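Local coordinates for endoglucanase A (Clostridium acetobutylicum, PDB 3IK2), which probably hydrolyses internal beta-1,4-glucosidic bonds in cellulose and related glucans, as a family 44 glycoside hydrolase, at residues T68-P73 with T85-K90; C419-S422 with N426-T429; I443-K448 with I454-N459. All coordinates share one frame; numbering follows the deposited sequence.

Interaction 1: residues T68-P73 with T85-K90; sequences TLYDVP and TAFHDK
Y70 and F87 set their rings beside each other where the short helix 65-69 ends in a Schellman motif against helix 82-93, one of the helices flanking the TIM barrel. The two aromatic side chains point the same way, Y70 CE2 coming to 3.6 Å from F87 CD1. Their planes stand at 86° with the ring centroids 5.8 Å apart, an oblique approach. The first torsions set the rings side by side: F87 has CG anti to its backbone N (chi1 177°), whereas Y70 has CG beside its N and anti to the carbonyl carbon.

Nearer the backbone, the methyl CB of A86 meets the carbonyl O of Y70 at 3.6 Å, and V72 CG2 reaches the same methyl at 4.2 Å. Y70 O and V72 CG2 thus both pack on this one methyl group of the helix. No hydrogen bond crosses between the segments, which meet by van der Waals packing.

The next shell surrounds these groups. I37 of barrel strand 34-37 touches both Y70 and F87, and W66 meets the Y70 ring edge-to-face. Within its own segment, Y70 carries L69 CG over one ring face, toward the rim. V72 also packs on S82 and V83, earlier in helix 82-93. K90 NZ forms a salt bridge with D26 and lies 5.0 Å from D71 OD2, opposite charges that are near but not in contact.

The Schellman motif ends the helix at D71, whose positive phi (63°) makes it the C-prime residue and carries the chain on to V72. V72 N bonds back to L67 O, while D71 N bonds to T68 O at 3.1 Å.

Interaction 2: residues C419-S422 with N426-T429; sequences CDTS and NSST
Strands 419-421 and 427-429 run antiparallel, at 169°, with axes 6.9 Å apart and T421 nearest T429, and form the turn end of the beta hairpin 415-421/427-433. No backbone hydrogen bond links the two segments. Their peptide groups pair outward instead: D420 with N6 of strand 2-15, S428 with M446 of strand 440-447. Between the segments, side chains and a water make the links.

A short hydrogen bond joins two hydroxyls: T421 OG1 donates to S427 OG at 2.7 Å. The T421 hydroxyl lies anti to its backbone N (chi1 -172°), which sends it across the hairpin, while S427 OG sits between its own N and carbonyl carbon (chi1 80°). S427 OG is also hydrogen-bonded to D423 O, and D423 N makes a weak bond to T421 OG1, so the turn residue D423 ties into the same small polar network.

One step along, T429 crosses T421 at an angle and brings its hydroxyl in between the strands. OG1 lies 3.5 Å from T421 CB and makes a weak hydrogen bond, also of 3.5 Å, to C419 O. C419 contributes sulfur to the packing: SG approaches T429 OG1 at 3.6 Å and T429 CB at 3.7 Å. V5 and I7 of strand 2-15 touch C419, and V445 touches T429, placing the pair within the sheet's packed side.

Where a direct backbone bond is missing, a water bridges the two carbonyls, lying 2.8 Å from C419 O and 2.6 Å from T429 O.

Interaction 3: residues I443-K448 with I454-N459; sequences IIVMNK and INFNFN
V445 gives one methyl to each of two rings, F456 and F458, joining strands 443-447 and 454-459 across the interior of the beta domain. These strands are not sheet neighbours; their axes pass 9.2 Å apart at 151°, and the contact between them is made largely by side chains.

The CH-pi contact is V445 CG1 over one face of F456, 3.6 Å from the ring centroid and 15° off its normal. I454 CG2, from the same strand as the ring, covers the opposite face, so F456 is clamped between two methyls.

Further apolar packing involves F458. V445 CG2 meets its edge in the ring plane, 3.8 Å from CZ, and I443 CG2 is a looser neighbour, 4.4 Å from CE1. F495 stacks on F458 from strand 494-499.

Polar atoms enter at one end, where N447 crosses I454 and OD1 stands 3.4 Å from CD1. The amide is satisfied by other residues: ND2 bonds to D452 O and I499 O, and OD1 accepts from N449 N.

With no hydrogen bond across it, the contact depends on how methyls and rings interlock, while the buried asparagine keeps its polar atoms bonded to backbone groups.

In the fold
Along the chain the three contacts follow in series, divided between two structural regions. Interaction 1 lies outside the eight-stranded TIM barrel, on helix 82-93, which falls between barrel strands 34-37 and 99-103 in the chain, and at the end of short helix 65-69. Interactions 2 and 3 lie in the beta domain, their centres about 41 and 42 Å from that of interaction 1. The two touch, with centres about 7 Å apart: adjacent strands 427-433 and 440-447 are bonded through S428 O to M446 N at 3.0 Å. Interaction 1 thus packs the barrel's flank, while interaction 2, along a hairpin, and interaction 3, across the interior, knit a separate domain where N-terminal strand 2-15 lies among C-terminal strands.

Interaction 1: residues T68-P73 with T85-K90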
ATOM      1  N   THR A  68      22.333  -6.186  -1.920  1.00  9.28           N
ATOM      2  CA  THR A  68      22.053  -7.311  -2.821  1.00  9.60           C
ATOM      3  C   THR A  68      20.621  -7.314  -3.366  1.00  9.17           C
ATOM      4  O   THR A  68      20.430  -7.483  -4.559  1.00  9.37           O
ATOM      5  CB  THR A  68      22.465  -8.711  -2.203  1.00 10.64           C
ATOM      6  OG1 THR A  68      21.617  -9.047  -1.086  1.00 11.27           O
ATOM      7  CG2 THR A  68      23.923  -8.671  -1.735  1.00 10.55           C
ATOM      8  N   LEU A  69      19.630  -7.096  -2.493  1.00  9.21           N
ATOM      9  CA  LEU A  69      18.229  -7.021  -2.861  1.00  8.87           C
ATOM     10  C   LEU A  69      17.948  -5.999  -3.965  1.00  9.39           C
ATOM     11  O   LEU A  69      17.118  -6.239  -4.858  1.00  9.94           O
ATOM     12  CB  LEU A  69      17.346  -6.755  -1.620  1.00  8.65           C
ATOM     13  CG  LEU A  69      15.823  -6.822  -1.820  1.00  8.84           C
ATOM     14  CD1 LEU A  69      15.390  -8.238  -2.235  1.00  9.83           C
ATOM     15  CD2 LEU A  69      15.000  -6.321  -0.607  1.00 10.35           C
ATOM     16  N   TYR A  70      18.612  -4.864  -3.903  1.00  9.91           N
ATOM     17  CA  TYR A  70      18.371  -3.787  -4.879  1.00 10.78           C
ATOM     18  C   TYR A  70      19.397  -3.775  -6.018  1.00 12.29           C
ATOM     19  O   TYR A  70      19.407  -2.863  -6.843  1.00 13.70           O
ATOM     20  CB  TYR A  70      18.206  -2.433  -4.159  1.00  8.86           C
ATOM     21  CG  TYR A  70      16.910  -2.421  -3.368  1.00  7.75           C
ATOM     22  CD1 TYR A  70      16.887  -2.701  -2.009  1.00  5.04           C
ATOM     23  CD2 TYR A  70      15.692  -2.190  -4.008  1.00  7.19           C
ATOM     24  CE1 TYR A  70      15.658  -2.733  -1.293  1.00  6.82           C
ATOM     25  CE2 TYR A  70      14.459  -2.232  -3.305  1.00  7.21           C
ATOM     26  CZ  TYR A  70      14.455  -2.511  -1.956  1.00  7.17           C
ATOM     27  OH  TYR A  70      13.250  -2.540  -1.285  1.00  7.05           O
ATOM     28  N   ASP A  71      20.239  -4.816  -6.075  1.00 14.34           N
ATOM     29  CA  ASP A  71      21.082  -5.080  -7.248  1.00 16.06           C
ATOM     30  C   ASP A  71      22.076  -3.949  -7.503  1.00 16.43           C
ATOM     31  O   ASP A  71      22.354  -3.586  -8.649  1.00 16.76           O
ATOM     32  CB  ASP A  71      20.202  -5.311  -8.480  1.00 16.71           C
ATOM     33  CG  ASP A  71      19.284  -6.507  -8.322  1.00 20.51           C
ATOM     34  OD1 ASP A  71      19.786  -7.595  -7.963  1.00 26.04           O
ATOM     35  OD2 ASP A  71      18.057  -6.386  -8.566  1.00 27.56           O
ATOM     36  N   VAL A  72      22.592  -3.400  -6.405  1.00 16.49           N
ATOM     37  CA  VAL A  72      23.623  -2.377  -6.419  1.00 15.90           C
ATOM     38  C   VAL A  72      24.915  -3.056  -6.885  1.00 16.24           C
ATOM     39  O   VAL A  72      25.292  -4.079  -6.317  1.00 16.62           O
ATOM     40  CB  VAL A  72      23.823  -1.800  -4.989  1.00 15.51           C
ATOM     41  CG1 VAL A  72      24.888  -0.721  -4.970  1.00 14.00           C
ATOM     42  CG2 VAL A  72      22.494  -1.285  -4.415  1.00 14.14           C
ATOM     43  N   PRO A  73      25.593  -2.497  -7.905  1.00 16.52           N
ATOM     44  CA  PRO A  73      26.877  -3.106  -8.313  1.00 17.07           C
ATOM     45  C   PRO A  73      27.975  -2.901  -7.258  1.00 17.48           C
ATOM     46  O   PRO A  73      27.957  -1.905  -6.493  1.00 16.97           O
ATOM     47  CB  PRO A  73      27.212  -2.391  -9.624  1.00 17.35           C
ATOM     48  CG  PRO A  73      26.438  -1.092  -9.580  1.00 17.73           C
ATOM     49  CD  PRO A  73      25.239  -1.311  -8.713  1.00 16.38           C
ATOM     50  N   THR A  85      19.184   5.042  -4.773  1.00  6.39           N
ATOM     51  CA  THR A  85      19.341   5.468  -6.157  1.00  6.75           C
ATOM     52  C   THR A  85      19.166   4.303  -7.161  1.00  7.18           C
ATOM     53  O   THR A  85      18.545   4.470  -8.211  1.00  7.87           O
ATOM     54  CB  THR A  85      20.583   6.402  -6.378  1.00  7.11           C
ATOM     55  OG1 THR A  85      21.803   5.691  -6.161  1.00  7.43           O
ATOM     56  CG2 THR A  85      20.531   7.601  -5.405  1.00  2.78           C
ATOM     57  N   ALA A  86      19.614   3.099  -6.822  1.00  7.83           N
ATOM     58  CA  ALA A  86      19.303   1.952  -7.691  1.00  7.65           C
ATOM     59  C   ALA A  86      17.772   1.787  -7.771  1.00  7.62           C
ATOM     60  O   ALA A  86      17.212   1.655  -8.858  1.00  7.07           O
ATOM     61  CB  ALA A  86      19.965   0.664  -7.181  1.00  7.65           C
ATOM     62  N   PHE A  87      17.123   1.799  -6.603  1.00  7.11           N
ATOM     63  CA  PHE A  87      15.661   1.742  -6.509  1.00  7.14           C
ATOM     64  C   PHE A  87      14.939   2.810  -7.358  1.00  6.80           C
ATOM     65  O   PHE A  87      14.142   2.472  -8.233  1.00  6.92           O
ATOM     66  CB  PHE A  87      15.190   1.786  -5.048  1.00  5.91           C
ATOM     67  CG  PHE A  87      13.700   1.791  -4.905  1.00  5.84           C
ATOM     68  CD1 PHE A  87      12.980   0.616  -5.005  1.00  5.05           C
ATOM     69  CD2 PHE A  87      13.008   2.989  -4.654  1.00  7.25           C
ATOM     70  CE1 PHE A  87      11.587   0.632  -4.883  1.00  6.10           C
ATOM     71  CE2 PHE A  87      11.605   3.004  -4.545  1.00  4.29           C
ATOM     72  CZ  PHE A  87      10.912   1.821  -4.657  1.00  4.80           C
ATOM     73  N   HIS A  88      15.203   4.088  -7.108  1.00  6.46           N
ATOM     74  CA  HIS A  88      14.492   5.140  -7.865  1.00  6.29           C
ATOM     75  C   HIS A  88      14.866   5.191  -9.344  1.00  6.18           C
ATOM     76  O   HIS A  88      14.038   5.547 -10.178  1.00  6.22           O
ATOM     77  CB  HIS A  88      14.626   6.529  -7.229  1.00  5.23           C
ATOM     78  CG  HIS A  88      13.748   7.564  -7.885  1.00  6.29           C
ATOM     79  ND1 HIS A  88      12.385   7.414  -8.008  1.00  6.53           N
ATOM     80  CD2 HIS A  88      14.041   8.761  -8.446  1.00  5.21           C
ATOM     81  CE1 HIS A  88      11.879   8.459  -8.637  1.00  5.65           C
ATOM     82  NE2 HIS A  88      12.864   9.300  -8.901  1.00  3.60           N
ATOM     83  N   ASP A  89      16.108   4.841  -9.663  1.00  6.56           N
ATOM     84  CA  ASP A  89      16.534   4.707 -11.065  1.00  7.53           C
ATOM     85  C   ASP A  89      15.692   3.675 -11.816  1.00  8.05           C
ATOM     86  O   ASP A  89      15.362   3.885 -12.992  1.00  8.55           O
ATOM     87  CB  ASP A  89      18.004   4.276 -11.150  1.00  7.01           C
ATOM     88  CG  ASP A  89      18.964   5.411 -10.933  1.00  6.87           C
ATOM     89  OD1 ASP A  89      18.528   6.568 -10.752  1.00  9.07           O
ATOM     90  OD2 ASP A  89      20.178   5.146 -10.918  1.00  7.12           O
ATOM     91  N   LYS A  90      15.387   2.554 -11.141  1.00  7.59           N
ATOM     92  CA  LYS A  90      14.564   1.507 -11.719  1.00  7.65           C
ATOM     93  C   LYS A  90      13.117   1.979 -11.875  1.00  7.11           C
ATOM     94  O   LYS A  90      12.509   1.726 -12.895  1.00  6.70           O
ATOM     95  CB  LYS A  90      14.659   0.223 -10.895  1.00  7.55           C
ATOM     96  CG  LYS A  90      14.265  -1.051 -11.663  1.00 10.21           C
ATOM     97  CD  LYS A  90      14.453  -2.294 -10.748  1.00  8.68           C
ATOM     98  CE  LYS A  90      13.786  -3.558 -11.295  1.00 11.04           C
ATOM     99  NZ  LYS A  90      13.697  -4.695 -10.215  1.00 14.25           N
TER

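Interaction 2: residues C419-S422 with N426-T429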
ATOM      1  N   CYS A 419     -21.657   1.681  -9.639  1.00 13.10           N
ATOM      2  CA  CYS A 419     -21.689   0.347 -10.168  1.00 12.83           C
ATOM      3  C   CYS A 419     -22.131  -0.558  -9.039  1.00 13.33           C
ATOM      4  O   CYS A 419     -21.305  -1.071  -8.272  1.00 12.69           O
ATOM      5  CB  CYS A 419     -20.316  -0.072 -10.682  1.00 12.16           C
ATOM      6  SG  CYS A 419     -20.351  -1.580 -11.659  1.00 11.72           S
ATOM      7  N   ASP A 420     -23.451  -0.725  -8.926  1.00 13.79           N
ATOM      8  CA  ASP A 420     -24.052  -1.474  -7.816  1.00 14.02           C
ATOM      9  C   ASP A 420     -24.474  -2.845  -8.274  1.00 13.99           C
ATOM     10  O   ASP A 420     -25.298  -2.979  -9.189  1.00 14.50           O
ATOM     11  CB  ASP A 420     -25.273  -0.748  -7.235  1.00 14.52           C
ATOM     12  CG  ASP A 420     -24.925   0.620  -6.647  1.00 16.78           C
ATOM     13  OD1 ASP A 420     -23.812   0.777  -6.091  1.00 21.27           O
ATOM     14  OD2 ASP A 420     -25.774   1.535  -6.713  1.00 16.68           O
ATOM     15  N   THR A 421     -23.911  -3.857  -7.621  1.00 13.37           N
ATOM     16  CA  THR A 421     -24.315  -5.226  -7.833  1.00 12.94           C
ATOM     17  C   THR A 421     -25.398  -5.596  -6.814  1.00 13.28           C
ATOM     18  O   THR A 421     -25.391  -5.096  -5.687  1.00 13.67           O
ATOM     19  CB  THR A 421     -23.092  -6.182  -7.758  1.00 12.94           C
ATOM     20  OG1 THR A 421     -23.478  -7.493  -8.162  1.00 14.35           O
ATOM     21  CG2 THR A 421     -22.494  -6.239  -6.371  1.00 10.35           C
ATOM     22  N   SER A 422     -26.320  -6.464  -7.216  1.00 12.83           N
ATOM     23  CA  SER A 422     -27.364  -6.964  -6.328  1.00 13.24           C
ATOM     24  C   SER A 422     -26.863  -8.106  -5.447  1.00 13.45           C
ATOM     25  O   SER A 422     -27.573  -8.556  -4.546  1.00 13.37           O
ATOM     26  CB  SER A 422     -28.582  -7.421  -7.135  1.00 13.33           C
ATOM     27  OG  SER A 422     -28.251  -8.523  -7.960  1.00 12.12           O
ATOM     28  N   ASN A 426     -21.446 -12.787  -3.717  1.00 10.28           N
ATOM     29  CA  ASN A 426     -20.986 -13.644  -4.798  1.00  9.94           C
ATOM     30  C   ASN A 426     -20.258 -12.922  -5.893  1.00  9.75           C
ATOM     31  O   ASN A 426     -19.508 -13.526  -6.655  1.00  9.55           O
ATOM     32  CB  ASN A 426     -22.128 -14.511  -5.317  1.00  9.30           C
ATOM     33  CG  ASN A 426     -22.496 -15.585  -4.319  1.00 10.48           C
ATOM     34  OD1 ASN A 426     -21.682 -16.477  -4.036  1.00 10.14           O
ATOM     35  ND2 ASN A 426     -23.688 -15.470  -3.719  1.00  9.08           N
ATOM     36  N   SER A 427     -20.426 -11.607  -5.921  1.00 10.42           N
ATOM     37  CA  SER A 427     -19.750 -10.803  -6.925  1.00 10.15           C
ATOM     38  C   SER A 427     -19.098  -9.548  -6.358  1.00  9.92           C
ATOM     39  O   SER A 427     -19.462  -9.077  -5.257  1.00 10.32           O
ATOM     40  CB  SER A 427     -20.742 -10.442  -8.029  1.00  9.26           C
ATOM     41  OG  SER A 427     -21.551  -9.356  -7.647  1.00 10.40           O
ATOM     42  N   SER A 428     -18.115  -9.038  -7.102  1.00  9.79           N
ATOM     43  CA  SER A 428     -17.651  -7.641  -6.979  1.00  9.99           C
ATOM     44  C   SER A 428     -17.699  -6.992  -8.346  1.00  9.16           C
ATOM     45  O   SER A 428     -17.345  -7.625  -9.321  1.00  8.91           O
ATOM     46  CB  SER A 428     -16.232  -7.558  -6.418  1.00 10.12           C
ATOM     47  OG  SER A 428     -16.241  -7.849  -5.043  1.00 11.47           O
ATOM     48  N   THR A 429     -18.162  -5.745  -8.414  1.00  9.50           N
ATOM     49  CA  THR A 429     -18.269  -5.003  -9.691  1.00  9.06           C
ATOM     50  C   THR A 429     -17.791  -3.560  -9.505  1.00  9.17           C
ATOM     51  O   THR A 429     -18.216  -2.873  -8.574  1.00  9.25           O
ATOM     52  CB  THR A 429     -19.730  -4.957 -10.265  1.00  9.31           C
ATOM     53  OG1 THR A 429     -20.606  -4.302  -9.320  1.00  6.72           O
ATOM     54  CG2 THR A 429     -20.250  -6.385 -10.627  1.00  8.16           C
TER
HETATM   55  O   HOH W   1     -18.622  -0.526  -7.571  1.00 17.29           O

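Interaction 3: residues I443-K448 with I454-N459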
ATOM      1  N   ILE A 443     -15.060  -2.036 -16.949  1.00 10.49           N
ATOM      2  CA  ILE A 443     -15.789  -2.679 -15.871  1.00 10.19           C
ATOM      3  C   ILE A 443     -14.962  -3.859 -15.380  1.00  9.91           C
ATOM      4  O   ILE A 443     -14.484  -4.660 -16.182  1.00  9.99           O
ATOM      5  CB  ILE A 443     -17.202  -3.133 -16.306  1.00 10.07           C
ATOM      6  CG1 ILE A 443     -17.965  -1.984 -16.971  1.00 10.32           C
ATOM      7  CG2 ILE A 443     -18.001  -3.613 -15.112  1.00 10.83           C
ATOM      8  CD1 ILE A 443     -19.181  -2.437 -17.788  1.00  9.18           C
ATOM      9  N   ILE A 444     -14.773  -3.939 -14.068  1.00  9.86           N
ATOM     10  CA  ILE A 444     -14.233  -5.153 -13.442  1.00  9.93           C
ATOM     11  C   ILE A 444     -15.376  -5.926 -12.827  1.00 11.30           C
ATOM     12  O   ILE A 444     -16.175  -5.379 -12.045  1.00 11.84           O
ATOM     13  CB  ILE A 444     -13.166  -4.844 -12.339  1.00  9.58           C
ATOM     14  CG1 ILE A 444     -12.042  -3.987 -12.897  1.00  7.41           C
ATOM     15  CG2 ILE A 444     -12.587  -6.160 -11.714  1.00  8.81           C
ATOM     16  CD1 ILE A 444     -11.182  -4.686 -13.946  1.00  5.35           C
ATOM     17  N   VAL A 445     -15.459  -7.204 -13.191  1.00 12.43           N
ATOM     18  CA  VAL A 445     -16.504  -8.078 -12.686  1.00 13.51           C
ATOM     19  C   VAL A 445     -15.862  -9.396 -12.284  1.00 14.06           C
ATOM     20  O   VAL A 445     -15.136 -10.009 -13.077  1.00 14.42           O
ATOM     21  CB  VAL A 445     -17.639  -8.299 -13.753  1.00 13.38           C
ATOM     22  CG1 VAL A 445     -18.730  -9.150 -13.193  1.00 13.30           C
ATOM     23  CG2 VAL A 445     -18.246  -6.983 -14.146  1.00 14.52           C
ATOM     24  N   MET A 446     -16.114  -9.815 -11.043  1.00 14.62           N
ATOM     25  CA  MET A 446     -15.598 -11.077 -10.503  1.00 15.74           C
ATOM     26  C   MET A 446     -16.751 -11.908  -9.935  1.00 13.71           C
ATOM     27  O   MET A 446     -17.644 -11.387  -9.250  1.00 13.76           O
ATOM     28  CB  MET A 446     -14.592 -10.885  -9.351  1.00 14.77           C
ATOM     29  CG  MET A 446     -13.302 -10.107  -9.595  1.00 19.55           C
ATOM     30  SD  MET A 446     -12.821  -9.310  -8.013  1.00 22.35           S
ATOM     31  CE  MET A 446     -13.102  -7.594  -8.485  1.00 23.40           C
ATOM     32  N   ASN A 447     -16.666 -13.205 -10.160  1.00 11.93           N
ATOM     33  CA  ASN A 447     -17.550 -14.161  -9.552  1.00 12.56           C
ATOM     34  C   ASN A 447     -16.761 -14.866  -8.435  1.00 12.38           C
ATOM     35  O   ASN A 447     -15.910 -15.710  -8.707  1.00 12.55           O
ATOM     36  CB  ASN A 447     -18.077 -15.138 -10.635  1.00 11.66           C
ATOM     37  CG  ASN A 447     -18.927 -16.280 -10.066  1.00 12.77           C
ATOM     38  OD1 ASN A 447     -19.212 -16.341  -8.880  1.00  9.60           O
ATOM     39  ND2 ASN A 447     -19.334 -17.200 -10.943  1.00 16.18           N
ATOM     40  N   LYS A 448     -17.035 -14.492  -7.186  1.00 11.91           N
ATOM     41  CA  LYS A 448     -16.352 -15.083  -6.024  1.00 12.39           C
ATOM     42  C   LYS A 448     -16.930 -16.472  -5.644  1.00 11.45           C
ATOM     43  O   LYS A 448     -16.397 -17.150  -4.763  1.00 10.95           O
ATOM     44  CB  LYS A 448     -16.362 -14.135  -4.785  1.00 12.30           C
ATOM     45  CG  LYS A 448     -15.858 -12.684  -5.006  1.00 14.45           C
ATOM     46  CD  LYS A 448     -15.979 -11.781  -3.749  1.00 13.16           C
ATOM     47  CE  LYS A 448     -17.362 -11.125  -3.638  1.00 17.36           C
ATOM     48  NZ  LYS A 448     -17.548 -10.278  -2.397  1.00 15.38           N
ATOM     49  N   ILE A 454     -22.469 -17.045 -12.793  1.00 14.24           N
ATOM     50  CA  ILE A 454     -23.387 -15.942 -12.636  1.00 14.50           C
ATOM     51  C   ILE A 454     -23.739 -15.329 -13.978  1.00 14.32           C
ATOM     52  O   ILE A 454     -22.861 -14.983 -14.782  1.00 14.33           O
ATOM     53  CB  ILE A 454     -22.839 -14.789 -11.698  1.00 14.47           C
ATOM     54  CG1 ILE A 454     -22.489 -15.285 -10.294  1.00 14.41           C
ATOM     55  CG2 ILE A 454     -23.910 -13.703 -11.557  1.00 15.36           C
ATOM     56  CD1 ILE A 454     -21.827 -14.181  -9.403  1.00 14.50           C
ATOM     57  N   ASN A 455     -25.037 -15.198 -14.199  1.00 14.40           N
ATOM     58  CA  ASN A 455     -25.569 -14.376 -15.271  1.00 15.17           C
ATOM     59  C   ASN A 455     -25.675 -12.948 -14.807  1.00 14.29           C
ATOM     60  O   ASN A 455     -26.482 -12.617 -13.944  1.00 14.25           O
ATOM     61  CB  ASN A 455     -26.939 -14.881 -15.721  1.00 15.52           C
ATOM     62  CG  ASN A 455     -26.869 -16.304 -16.253  1.00 19.48           C
ATOM     63  OD1 ASN A 455     -26.093 -16.595 -17.178  1.00 22.91           O
ATOM     64  ND2 ASN A 455     -27.639 -17.215 -15.633  1.00 21.10           N
ATOM     65  N   PHE A 456     -24.824 -12.102 -15.360  1.00 13.95           N
ATOM     66  CA  PHE A 456     -24.831 -10.718 -14.970  1.00 14.09           C
ATOM     67  C   PHE A 456     -25.687  -9.990 -15.969  1.00 14.46           C
ATOM     68  O   PHE A 456     -25.433 -10.041 -17.166  1.00 14.78           O
ATOM     69  CB  PHE A 456     -23.418 -10.129 -14.957  1.00 13.54           C
ATOM     70  CG  PHE A 456     -22.586 -10.553 -13.791  1.00 13.12           C
ATOM     71  CD1 PHE A 456     -22.680  -9.872 -12.566  1.00 11.52           C
ATOM     72  CD2 PHE A 456     -21.675 -11.603 -13.917  1.00  9.78           C
ATOM     73  CE1 PHE A 456     -21.899 -10.243 -11.482  1.00  9.90           C
ATOM     74  CE2 PHE A 456     -20.880 -11.983 -12.824  1.00  8.92           C
ATOM     75  CZ  PHE A 456     -20.990 -11.305 -11.614  1.00  9.92           C
ATOM     76  N   ASN A 457     -26.694  -9.308 -15.451  1.00 15.58           N
ATOM     77  CA  ASN A 457     -27.563  -8.463 -16.242  1.00 16.68           C
ATOM     78  C   ASN A 457     -27.169  -7.014 -15.981  1.00 15.92           C
ATOM     79  O   ASN A 457     -27.342  -6.518 -14.879  1.00 15.88           O
ATOM     80  CB  ASN A 457     -29.027  -8.755 -15.860  1.00 18.02           C
ATOM     81  CG  ASN A 457     -29.327 -10.250 -15.831  1.00 21.57           C
ATOM     82  OD1 ASN A 457     -29.018 -10.973 -16.791  1.00 28.46           O
ATOM     83  ND2 ASN A 457     -29.898 -10.734 -14.722  1.00 25.36           N
ATOM     84  N   PHE A 458     -26.600  -6.356 -16.992  1.00 15.87           N
ATOM     85  CA  PHE A 458     -26.037  -5.037 -16.837  1.00 15.50           C
ATOM     86  C   PHE A 458     -26.984  -3.989 -17.321  1.00 16.52           C
ATOM     87  O   PHE A 458     -27.499  -4.076 -18.438  1.00 16.37           O
ATOM     88  CB  PHE A 458     -24.714  -4.875 -17.620  1.00 15.10           C
ATOM     89  CG  PHE A 458     -23.569  -5.720 -17.094  1.00 13.72           C
ATOM     90  CD1 PHE A 458     -22.686  -5.205 -16.149  1.00 12.31           C
ATOM     91  CD2 PHE A 458     -23.371  -7.027 -17.566  1.00 10.73           C
ATOM     92  CE1 PHE A 458     -21.623  -5.989 -15.656  1.00 11.04           C
ATOM     93  CE2 PHE A 458     -22.323  -7.816 -17.093  1.00 10.48           C
ATOM     94  CZ  PHE A 458     -21.447  -7.293 -16.117  1.00 13.40           C
ATOM     95  N   ASN A 459     -27.147  -2.950 -16.506  1.00 17.47           N
ATOM     96  CA  ASN A 459     -27.933  -1.789 -16.892  1.00 18.58           C
ATOM     97  C   ASN A 459     -27.082  -0.549 -16.769  1.00 18.46           C
ATOM     98  O   ASN A 459     -26.852  -0.060 -15.661  1.00 18.56           O
ATOM     99  CB  ASN A 459     -29.165  -1.659 -15.991  1.00 19.69           C
ATOM    100  CG  ASN A 459     -29.881  -2.980 -15.802  1.00 23.13           C
ATOM    101  OD1 ASN A 459     -30.676  -3.385 -16.668  1.00 27.55           O
ATOM    102  ND2 ASN A 459     -29.585  -3.686 -14.675  1.00 24.56           N
TER